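Local atomic coordinates of glycosyl hydrolase, family 38 (Enterococcus faecalis, PDB entry 5KBP), a protein that probably acts as a family 38 alpha-mannosidase that binds metal and releases mannose from carbohydrates. Residues 184-189 with 268-273; 12-17 with 123-128; 105-110 with 141-146. One frame throughout, in Å; residues are numbered along the deposited sequence.

Contact 1 (184-189 with 268-273); sequences KIFGLL and KAVQEE
Phe186 reaches out from its strand with CG trans to the backbone N (chi1 175°), and Gln271 comes to meet it with CG turned beside its own N (chi1 -64°) and the chain then running straight on. The two side chains form a stack. The amide of Gln271 lies almost parallel to the phenyl ring, with 4° between the planes. Gln271 CG sits over the middle of the ring face, 3.6 Å from the Phe186 ring centroid, and makes a CH-pi contact. The amide carbon lies toward one side of the ring, with Gln271 CD 3.6 Å from Phe186 CD2. Gln271 OE1 reaches back over Phe186 CB at 3.6 Å. A weak hydrogen bond from Gln271 NE2 to Leu267 O may limit rotation of the amide. Val270 adds a smaller apolar touch, its CG1 lying 4.2 Å from Phe186 CZ. No hydrogen bond crosses the contact, so stacking and dispersion carry it. Phe186 and Val270 are buried, while Gln271 is partly exposed. Strand 184-189 runs in a mixed sheet between the parallel strand 147-150 and the antiparallel strand 174-178. Glu174 of the latter touches both Phe186 and Val270. Helix 263-270 covers this part of the sheet, with Leu267 also against Phe186, and Phe263 and Tyr266 against Leu188.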
loop_
_atom_site.group_PDB
_atom_site.type_symbol
_atom_site.label_atom_id
_atom_site.label_comp_id
_atom_site.label_asym_id
_atom_site.label_seq_id
_atom_site.Cartn_x
_atom_site.Cartn_y
_atom_site.Cartn_z
ATOM N N LYS A 184 -9.970 -36.552 -16.503
ATOM C CA LYS A 184 -11.356 -36.180 -16.751
ATOM C C LYS A 184 -12.056 -35.879 -15.435
ATOM O O LYS A 184 -12.002 -36.685 -14.499
ATOM C CB LYS A 184 -12.073 -37.302 -17.514
ATOM C CG LYS A 184 -13.574 -37.375 -17.319
ATOM C CD LYS A 184 -14.170 -38.407 -18.263
ATOM C CE LYS A 184 -15.381 -39.099 -17.661
ATOM N NZ LYS A 184 -15.026 -39.914 -16.466
ATOM N N ILE A 185 -12.702 -34.715 -15.364
ATOM C CA ILE A 185 -13.470 -34.300 -14.199
ATOM C C ILE A 185 -14.902 -34.007 -14.641
ATOM O O ILE A 185 -15.208 -33.932 -15.830
ATOM C CB ILE A 185 -12.858 -33.074 -13.495
ATOM C CG1 ILE A 185 -12.887 -31.859 -14.425
ATOM C CG2 ILE A 185 -11.439 -33.370 -13.048
ATOM C CD1 ILE A 185 -12.521 -30.556 -13.745
ATOM N N PHE A 186 -15.779 -33.839 -13.655
ATOM C CA PHE A 186 -17.166 -33.473 -13.912
ATOM C C PHE A 186 -17.284 -31.956 -13.991
ATOM O O PHE A 186 -16.838 -31.244 -13.086
ATOM C CB PHE A 186 -18.085 -34.021 -12.820
ATOM C CG PHE A 186 -19.512 -33.571 -12.951
ATOM C CD1 PHE A 186 -20.320 -34.080 -13.954
ATOM C CD2 PHE A 186 -20.043 -32.641 -12.075
ATOM C CE1 PHE A 186 -21.631 -33.666 -14.082
ATOM C CE2 PHE A 186 -21.356 -32.224 -12.197
ATOM C CZ PHE A 186 -22.150 -32.739 -13.202
ATOM N N GLY A 187 -17.884 -31.466 -15.072
ATOM C CA GLY A 187 -18.033 -30.041 -15.308
ATOM C C GLY A 187 -19.467 -29.598 -15.070
ATOM O O GLY A 187 -20.405 -30.174 -15.626
ATOM N N LEU A 188 -19.619 -28.570 -14.237
ATOM C CA LEU A 188 -20.915 -27.972 -13.932
ATOM C C LEU A 188 -20.924 -26.557 -14.495
ATOM O O LEU A 188 -20.232 -25.673 -13.980
ATOM C CB LEU A 188 -21.180 -27.971 -12.427
ATOM C CG LEU A 188 -22.534 -27.430 -11.958
ATOM C CD1 LEU A 188 -23.671 -28.219 -12.589
ATOM C CD2 LEU A 188 -22.634 -27.457 -10.440
ATOM N N LEU A 189 -21.705 -26.343 -15.549
ATOM C CA LEU A 189 -21.757 -25.062 -16.238
ATOM C C LEU A 189 -22.932 -24.240 -15.726
ATOM O O LEU A 189 -24.056 -24.744 -15.631
ATOM C CB LEU A 189 -21.881 -25.261 -17.749
ATOM C CG LEU A 189 -22.205 -24.008 -18.565
ATOM C CD1 LEU A 189 -21.049 -23.019 -18.529
ATOM C CD2 LEU A 189 -22.566 -24.374 -19.996
ATOM N N LYS A 268 -23.622 -34.564 -5.473
ATOM C CA LYS A 268 -23.877 -35.978 -5.217
ATOM C C LYS A 268 -25.140 -36.447 -5.930
ATOM O O LYS A 268 -25.191 -37.570 -6.445
ATOM C CB LYS A 268 -23.987 -36.224 -3.712
ATOM C CG LYS A 268 -24.381 -37.644 -3.338
ATOM C CD LYS A 268 -24.814 -37.726 -1.883
ATOM C CE LYS A 268 -25.455 -39.067 -1.565
ATOM N NZ LYS A 268 -26.140 -39.051 -0.243
ATOM N N ALA A 269 -26.163 -35.592 -5.986
ATOM C CA ALA A 269 -27.445 -35.996 -6.555
ATOM C C ALA A 269 -27.426 -35.981 -8.080
ATOM O O ALA A 269 -27.976 -36.888 -8.715
ATOM C CB ALA A 269 -28.559 -35.088 -6.032
ATOM N N VAL A 270 -26.804 -34.968 -8.687
ATOM C CA VAL A 270 -26.879 -34.827 -10.140
ATOM C C VAL A 270 -25.996 -35.862 -10.830
ATOM O O VAL A 270 -26.359 -36.401 -11.883
ATOM C CB VAL A 270 -26.522 -33.388 -10.562
ATOM C CG1 VAL A 270 -25.092 -33.036 -10.173
ATOM C CG2 VAL A 270 -26.727 -33.206 -12.058
ATOM N N GLN A 271 -24.835 -36.171 -10.248
ATOM C CA GLN A 271 -23.914 -37.127 -10.850
ATOM C C GLN A 271 -24.358 -38.572 -10.673
ATOM O O GLN A 271 -23.780 -39.463 -11.305
ATOM C CB GLN A 271 -22.512 -36.945 -10.264
ATOM C CG GLN A 271 -21.883 -35.597 -10.572
ATOM C CD GLN A 271 -20.553 -35.401 -9.872
ATOM O OE1 GLN A 271 -19.555 -36.034 -10.216
ATOM N NE2 GLN A 271 -20.535 -34.522 -8.876
ATOM N N GLU A 272 -25.363 -38.823 -9.834
ATOM C CA GLU A 272 -25.852 -40.182 -9.637
ATOM C C GLU A 272 -26.803 -40.607 -10.749
ATOM O O GLU A 272 -26.923 -41.803 -11.033
ATOM C CB GLU A 272 -26.536 -40.286 -8.273
ATOM C CG GLU A 272 -26.729 -41.700 -7.756
ATOM C CD GLU A 272 -26.909 -41.739 -6.251
ATOM O OE1 GLU A 272 -26.111 -42.418 -5.571
ATOM O OE2 GLU A 272 -27.838 -41.075 -5.745
ATOM N N GLU A 273 -27.467 -39.649 -11.393
ATOM C CA GLU A 273 -28.408 -39.910 -12.475
ATOM C C GLU A 273 -27.921 -39.282 -13.776
ATOM O O GLU A 273 -28.694 -38.691 -14.534
ATOM C CB GLU A 273 -29.800 -39.398 -12.113
ATOM C CG GLU A 273 -30.306 -39.895 -10.767
ATOM C CD GLU A 273 -31.540 -39.150 -10.293
ATOM O OE1 GLU A 273 -32.099 -38.360 -11.082
ATOM O OE2 GLU A 273 -31.946 -39.351 -9.130
#

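Contact 2 (12-17 with 123-128); sequences VSHSHW and LGYFPD
This is a buried van der Waals contact between His16 and the pair Pro127 and Asp128, with His14 and Tyr125 meeting more loosely beside it. It joins the chain just beyond strand 7-13 to the chain at and beyond strand 124-126, and no hydrogen bond crosses it. Pro127 and Asp128 both approach the imidazole of His16 obliquely. Pro127 CG lies 3.6 Å from His16 CD2. Asp128 CB is 3.6 Å from His16 CE1 and equally close to NE2. The ring projects from the backbone with CG trans to N (chi1 -177°), which carries it across to the second segment. The carboxylate of Asp128 stands almost upright to the imidazole, with 84° between the planes. Its OD2 stays 4.6 Å from His16 NE2, too far for a bond. The polar ends are held elsewhere: His16 ND1 by Asp234 and Asp128 OD1 by a salt bridge to Arg152. Strands 7-13 and 124-126 belong to separate sheets of the alpha/beta N-terminal domain of family 38. In each case the contact lies at the C-terminal end of the strand. In alpha/beta folds such strand ends often carry the active site. Beside this, Tyr125 OH approaches His14 ND1 at 4.0 Å without bonding to it. That hydroxyl is buried and has no partner in the model. The other nitrogen of His14, NE2, is bonded to Tyr194 O. Pro127 CB lies over one face of the Tyr125 ring, offset toward its rim, and the ring also meets that of His53.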
loop_
_atom_site.group_PDB
_atom_site.type_symbol
_atom_site.label_atom_id
_atom_site.label_comp_id
_atom_site.label_asym_id
_atom_site.label_seq_id
_atom_site.Cartn_x
_atom_site.Cartn_y
_atom_site.Cartn_z
ATOM N N VAL A 12 -29.005 -22.615 -4.087
ATOM C CA VAL A 12 -27.746 -22.414 -3.378
ATOM C C VAL A 12 -27.543 -20.916 -3.205
ATOM O O VAL A 12 -27.276 -20.198 -4.177
ATOM C CB VAL A 12 -26.565 -23.053 -4.121
ATOM C CG1 VAL A 12 -25.251 -22.718 -3.425
ATOM C CG2 VAL A 12 -26.753 -24.561 -4.220
ATOM N N SER A 13 -27.668 -20.439 -1.969
ATOM C CA SER A 13 -27.405 -19.041 -1.667
ATOM C C SER A 13 -25.904 -18.783 -1.637
ATOM O O SER A 13 -25.127 -19.603 -1.137
ATOM C CB SER A 13 -28.037 -18.653 -0.331
ATOM O OG SER A 13 -29.448 -18.762 -0.389
ATOM N N HIS A 14 -25.500 -17.639 -2.177
ATOM C CA HIS A 14 -24.087 -17.303 -2.300
ATOM C C HIS A 14 -23.966 -15.803 -2.528
ATOM O O HIS A 14 -24.959 -15.072 -2.541
ATOM C CB HIS A 14 -23.434 -18.074 -3.448
ATOM C CG HIS A 14 -23.736 -17.499 -4.798
ATOM N ND1 HIS A 14 -22.893 -16.615 -5.436
ATOM C CD2 HIS A 14 -24.800 -17.665 -5.619
ATOM C CE1 HIS A 14 -23.418 -16.269 -6.597
ATOM N NE2 HIS A 14 -24.575 -16.894 -6.734
ATOM N N SER A 15 -22.728 -15.354 -2.713
ATOM C CA SER A 15 -22.465 -13.984 -3.145
ATOM C C SER A 15 -21.083 -13.966 -3.781
ATOM O O SER A 15 -20.081 -14.159 -3.084
ATOM C CB SER A 15 -22.548 -13.009 -1.975
ATOM O OG SER A 15 -22.418 -11.672 -2.426
ATOM N N HIS A 16 -21.033 -13.759 -5.095
ATOM C CA HIS A 16 -19.759 -13.637 -5.797
ATOM C C HIS A 16 -19.106 -12.323 -5.395
ATOM O O HIS A 16 -19.548 -11.248 -5.812
ATOM C CB HIS A 16 -19.973 -13.706 -7.305
ATOM C CG HIS A 16 -18.702 -13.663 -8.095
ATOM N ND1 HIS A 16 -18.342 -12.582 -8.869
ATOM C CD2 HIS A 16 -17.703 -14.567 -8.222
ATOM C CE1 HIS A 16 -17.177 -12.823 -9.443
ATOM N NE2 HIS A 16 -16.767 -14.020 -9.067
ATOM N N TRP A 17 -18.055 -12.400 -4.586
ATOM C CA TRP A 17 -17.484 -11.223 -3.940
ATOM C C TRP A 17 -16.125 -10.896 -4.553
ATOM O O TRP A 17 -15.094 -11.431 -4.141
ATOM C CB TRP A 17 -17.366 -11.427 -2.442
ATOM C CG TRP A 17 -17.159 -10.142 -1.741
ATOM C CD1 TRP A 17 -15.969 -9.594 -1.362
ATOM C CD2 TRP A 17 -18.173 -9.206 -1.364
ATOM N NE1 TRP A 17 -16.182 -8.380 -0.755
ATOM C CE2 TRP A 17 -17.527 -8.120 -0.745
ATOM C CE3 TRP A 17 -19.567 -9.185 -1.482
ATOM C CZ2 TRP A 17 -18.226 -7.025 -0.248
ATOM C CZ3 TRP A 17 -20.258 -8.096 -0.984
ATOM C CH2 TRP A 17 -19.587 -7.032 -0.375
ATOM N N LEU A 123 -15.241 -28.624 -4.754
ATOM C CA LEU A 123 -15.677 -28.176 -6.071
ATOM C C LEU A 123 -14.755 -27.067 -6.549
ATOM O O LEU A 123 -14.592 -26.057 -5.860
ATOM C CB LEU A 123 -17.126 -27.680 -6.033
ATOM C CG LEU A 123 -17.635 -27.010 -7.309
ATOM C CD1 LEU A 123 -17.773 -28.027 -8.434
ATOM C CD2 LEU A 123 -18.952 -26.293 -7.054
ATOM N N GLY A 124 -14.156 -27.254 -7.723
ATOM C CA GLY A 124 -13.437 -26.173 -8.368
ATOM C C GLY A 124 -14.389 -25.051 -8.725
ATOM O O GLY A 124 -15.379 -25.274 -9.425
ATOM N N TYR A 125 -14.112 -23.844 -8.247
ATOM C CA TYR A 125 -15.041 -22.722 -8.356
ATOM C C TYR A 125 -14.429 -21.667 -9.274
ATOM O O TYR A 125 -13.538 -20.918 -8.866
ATOM C CB TYR A 125 -15.353 -22.159 -6.971
ATOM C CG TYR A 125 -16.669 -21.419 -6.868
ATOM C CD1 TYR A 125 -17.874 -22.069 -7.096
ATOM C CD2 TYR A 125 -16.707 -20.077 -6.513
ATOM C CE1 TYR A 125 -19.081 -21.397 -6.994
ATOM C CE2 TYR A 125 -17.907 -19.398 -6.407
ATOM C CZ TYR A 125 -19.091 -20.063 -6.647
ATOM O OH TYR A 125 -20.286 -19.389 -6.542
ATOM N N PHE A 126 -14.912 -21.612 -10.515
ATOM C CA PHE A 126 -14.478 -20.615 -11.496
ATOM C C PHE A 126 -15.693 -19.901 -12.084
ATOM O O PHE A 126 -15.925 -19.941 -13.295
ATOM C CB PHE A 126 -13.651 -21.267 -12.603
ATOM C CG PHE A 126 -12.495 -22.080 -12.103
ATOM C CD1 PHE A 126 -11.266 -21.488 -11.867
ATOM C CD2 PHE A 126 -12.633 -23.440 -11.879
ATOM C CE1 PHE A 126 -10.199 -22.232 -11.412
ATOM C CE2 PHE A 126 -11.567 -24.191 -11.422
ATOM C CZ PHE A 126 -10.350 -23.585 -11.190
ATOM N N PRO A 127 -16.481 -19.215 -11.252
ATOM C CA PRO A 127 -17.755 -18.674 -11.752
ATOM C C PRO A 127 -17.590 -17.540 -12.747
ATOM O O PRO A 127 -18.453 -17.370 -13.617
ATOM C CB PRO A 127 -18.457 -18.204 -10.472
ATOM C CG PRO A 127 -17.339 -17.845 -9.559
ATOM C CD PRO A 127 -16.224 -18.815 -9.856
ATOM N N ASP A 128 -16.507 -16.765 -12.660
ATOM C CA ASP A 128 -16.339 -15.587 -13.502
ATOM C C ASP A 128 -14.944 -15.511 -14.116
ATOM O O ASP A 128 -14.515 -14.430 -14.531
ATOM C CB ASP A 128 -16.636 -14.315 -12.701
ATOM C CG ASP A 128 -17.026 -13.148 -13.580
ATOM O OD1 ASP A 128 -17.528 -13.390 -14.698
ATOM O OD2 ASP A 128 -16.831 -11.990 -13.155
#

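Contact 3 (105-110 with 141-146); sequences RNMLIG and QLANLP
Met107 puts its terminal methyl against two apolar groups of the loop that follows helix 136-141. Its CE lies 3.5 Å from Ala143 CB and 3.6 Å from Leu145 CD1. The sulfur is the next nearest atom, with Met107 SD 4.1 Å from Ala143 CB. The side chain leaves the helix extended through chi2 and bends at the thioether (chi3 79°), and this bend turns the methyl to where it meets both partners. Leu145 contributes the end of one branch, crossing the methionine at a slant, while Ala143 has just its CB to offer. Met140, from helix 136-141, touches both Met107 and Leu145 and extends the apolar cluster. Phe89 also packs on Met107. The loop is shaped by the way the helix before it stops. Asn144 has a positive phi (62°) and is the C' residue of a Schellman motif. Its N bonds to Gln141 O at 3.2 Å, and Leu145 N bonds to Met140 O. Asn144 lies between Ala143 and Leu145, and the turn it makes is consistent with both side chains facing Met107. The neighbours of Met107 make polar bonds elsewhere: Arg105 forms salt bridges to Glu101 and Glu322, and Asn106 ND2 bonds to Ile91 O. The contact thus joins helix 100-117, which precedes strand 124-126, to the loop leading into strand 147-150 of the same sheet. It is wholly apolar, with no hydrogen bond or charge across it, so it depends on shape fit and burial and makes little directional demand.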
loop_
_atom_site.group_PDB
_atom_site.type_symbol
_atom_site.label_atom_id
_atom_site.label_comp_id
_atom_site.label_asym_id
_atom_site.label_seq_id
_atom_site.Cartn_x
_atom_site.Cartn_y
_atom_site.Cartn_z
ATOM N N ARG A 105 -0.402 -22.979 -5.441
ATOM C CA ARG A 105 -0.360 -22.413 -4.096
ATOM C C ARG A 105 -1.730 -21.916 -3.658
ATOM O O ARG A 105 -2.040 -21.923 -2.462
ATOM C CB ARG A 105 0.654 -21.271 -4.024
ATOM C CG ARG A 105 2.034 -21.618 -4.554
ATOM C CD ARG A 105 2.549 -22.931 -3.987
ATOM N NE ARG A 105 3.785 -23.356 -4.637
ATOM C CZ ARG A 105 5.001 -23.008 -4.230
ATOM N NH1 ARG A 105 6.071 -23.440 -4.882
ATOM N NH2 ARG A 105 5.148 -22.228 -3.167
ATOM N N ASN A 106 -2.559 -21.477 -4.608
ATOM C CA ASN A 106 -3.922 -21.081 -4.276
ATOM C C ASN A 106 -4.719 -22.264 -3.743
ATOM O O ASN A 106 -5.512 -22.118 -2.807
ATOM C CB ASN A 106 -4.605 -20.481 -5.507
ATOM C CG ASN A 106 -5.962 -19.886 -5.189
ATOM O OD1 ASN A 106 -6.163 -19.302 -4.124
ATOM N ND2 ASN A 106 -6.905 -20.036 -6.112
ATOM N N MET A 107 -4.516 -23.447 -4.326
ATOM C CA MET A 107 -5.207 -24.640 -3.849
ATOM C C MET A 107 -4.546 -25.200 -2.596
ATOM O O MET A 107 -5.233 -25.691 -1.695
ATOM C CB MET A 107 -5.245 -25.702 -4.950
ATOM C CG MET A 107 -5.541 -25.154 -6.339
ATOM S SD MET A 107 -5.593 -26.430 -7.616
ATOM C CE MET A 107 -7.219 -27.102 -7.323
ATOM N N LEU A 108 -3.215 -25.126 -2.524
ATOM C CA LEU A 108 -2.497 -25.636 -1.361
ATOM C C LEU A 108 -2.843 -24.836 -0.112
ATOM O O LEU A 108 -3.122 -25.410 0.948
ATOM C CB LEU A 108 -0.990 -25.611 -1.634
ATOM C CG LEU A 108 -0.015 -26.340 -0.703
ATOM C CD1 LEU A 108 0.439 -25.452 0.448
ATOM C CD2 LEU A 108 -0.617 -27.639 -0.181
ATOM N N ILE A 109 -2.836 -23.505 -0.218
ATOM C CA ILE A 109 -3.178 -22.671 0.929
ATOM C C ILE A 109 -4.674 -22.734 1.206
ATOM O O ILE A 109 -5.102 -22.752 2.366
ATOM C CB ILE A 109 -2.696 -21.227 0.698
ATOM C CG1 ILE A 109 -1.166 -21.184 0.660
ATOM C CG2 ILE A 109 -3.233 -20.296 1.778
ATOM C CD1 ILE A 109 -0.596 -19.791 0.517
ATOM N N GLY A 110 -5.491 -22.774 0.153
ATOM C CA GLY A 110 -6.921 -22.943 0.352
ATOM C C GLY A 110 -7.253 -24.219 1.098
ATOM O O GLY A 110 -8.157 -24.245 1.936
ATOM N N GLN A 141 -7.833 -32.753 -10.038
ATOM C CA GLN A 141 -7.643 -34.112 -9.543
ATOM C C GLN A 141 -6.430 -34.201 -8.627
ATOM O O GLN A 141 -6.448 -34.932 -7.629
ATOM C CB GLN A 141 -7.503 -35.080 -10.717
ATOM C CG GLN A 141 -8.256 -36.384 -10.538
ATOM C CD GLN A 141 -9.759 -36.185 -10.485
ATOM O OE1 GLN A 141 -10.336 -35.992 -9.414
ATOM N NE2 GLN A 141 -10.404 -36.234 -11.645
ATOM N N LEU A 142 -5.365 -33.462 -8.947
ATOM C CA LEU A 142 -4.179 -33.428 -8.100
ATOM C C LEU A 142 -4.388 -32.637 -6.818
ATOM O O LEU A 142 -3.446 -32.515 -6.032
ATOM C CB LEU A 142 -2.990 -32.848 -8.871
ATOM C CG LEU A 142 -2.329 -33.743 -9.923
ATOM C CD1 LEU A 142 -1.162 -33.025 -10.581
ATOM C CD2 LEU A 142 -1.873 -35.053 -9.302
ATOM N N ALA A 143 -5.582 -32.092 -6.590
ATOM C CA ALA A 143 -5.904 -31.426 -5.334
ATOM C C ALA A 143 -7.126 -32.043 -4.662
ATOM O O ALA A 143 -7.753 -31.396 -3.817
ATOM C CB ALA A 143 -6.118 -29.930 -5.556
ATOM N N ASN A 144 -7.469 -33.281 -5.025
ATOM C CA ASN A 144 -8.616 -33.994 -4.458
ATOM C C ASN A 144 -9.926 -33.269 -4.760
ATOM O O ASN A 144 -10.855 -33.255 -3.949
ATOM C CB ASN A 144 -8.443 -34.218 -2.953
ATOM C CG ASN A 144 -7.150 -34.937 -2.618
ATOM O OD1 ASN A 144 -6.653 -35.740 -3.406
ATOM N ND2 ASN A 144 -6.596 -34.646 -1.445
ATOM N N LEU A 145 -10.005 -32.666 -5.945
ATOM C CA LEU A 145 -11.222 -31.999 -6.392
ATOM C C LEU A 145 -11.762 -32.711 -7.625
ATOM O O LEU A 145 -11.147 -32.624 -8.702
ATOM C CB LEU A 145 -10.953 -30.525 -6.695
ATOM C CG LEU A 145 -10.499 -29.668 -5.510
ATOM C CD1 LEU A 145 -10.348 -28.219 -5.927
ATOM C CD2 LEU A 145 -11.478 -29.789 -4.357
ATOM N N PRO A 146 -12.881 -33.423 -7.526
ATOM C CA PRO A 146 -13.398 -34.194 -8.664
ATOM C C PRO A 146 -14.335 -33.432 -9.589
ATOM O O PRO A 146 -14.756 -33.998 -10.605
ATOM C CB PRO A 146 -14.147 -35.335 -7.965
ATOM C CG PRO A 146 -14.683 -34.696 -6.729
ATOM C CD PRO A 146 -13.659 -33.668 -6.298
#

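Overall arrangement
All three contacts lie in the N-terminal domain of the chain. Contacts 2 and 3 involve buried residues alone, whereas contact 1 has a partly exposed glutamine at its margin. The same mixed sheet ties them together: contact 1 uses its strand 184-189, contact 2 its outermost strand 124-126, and contact 3 the loop leading into strand 147-150. A probable hydrogen bond from Phe186 N to Pro146 O links contacts 1 and 3. Leu123 and Leu145 bring contacts 2 and 3 together. Their chemistry differs: an amide on a ring in contact 1, van der Waals contacts made mostly by polar side chains that bond elsewhere in contact 2, and methyl groups in contact 3.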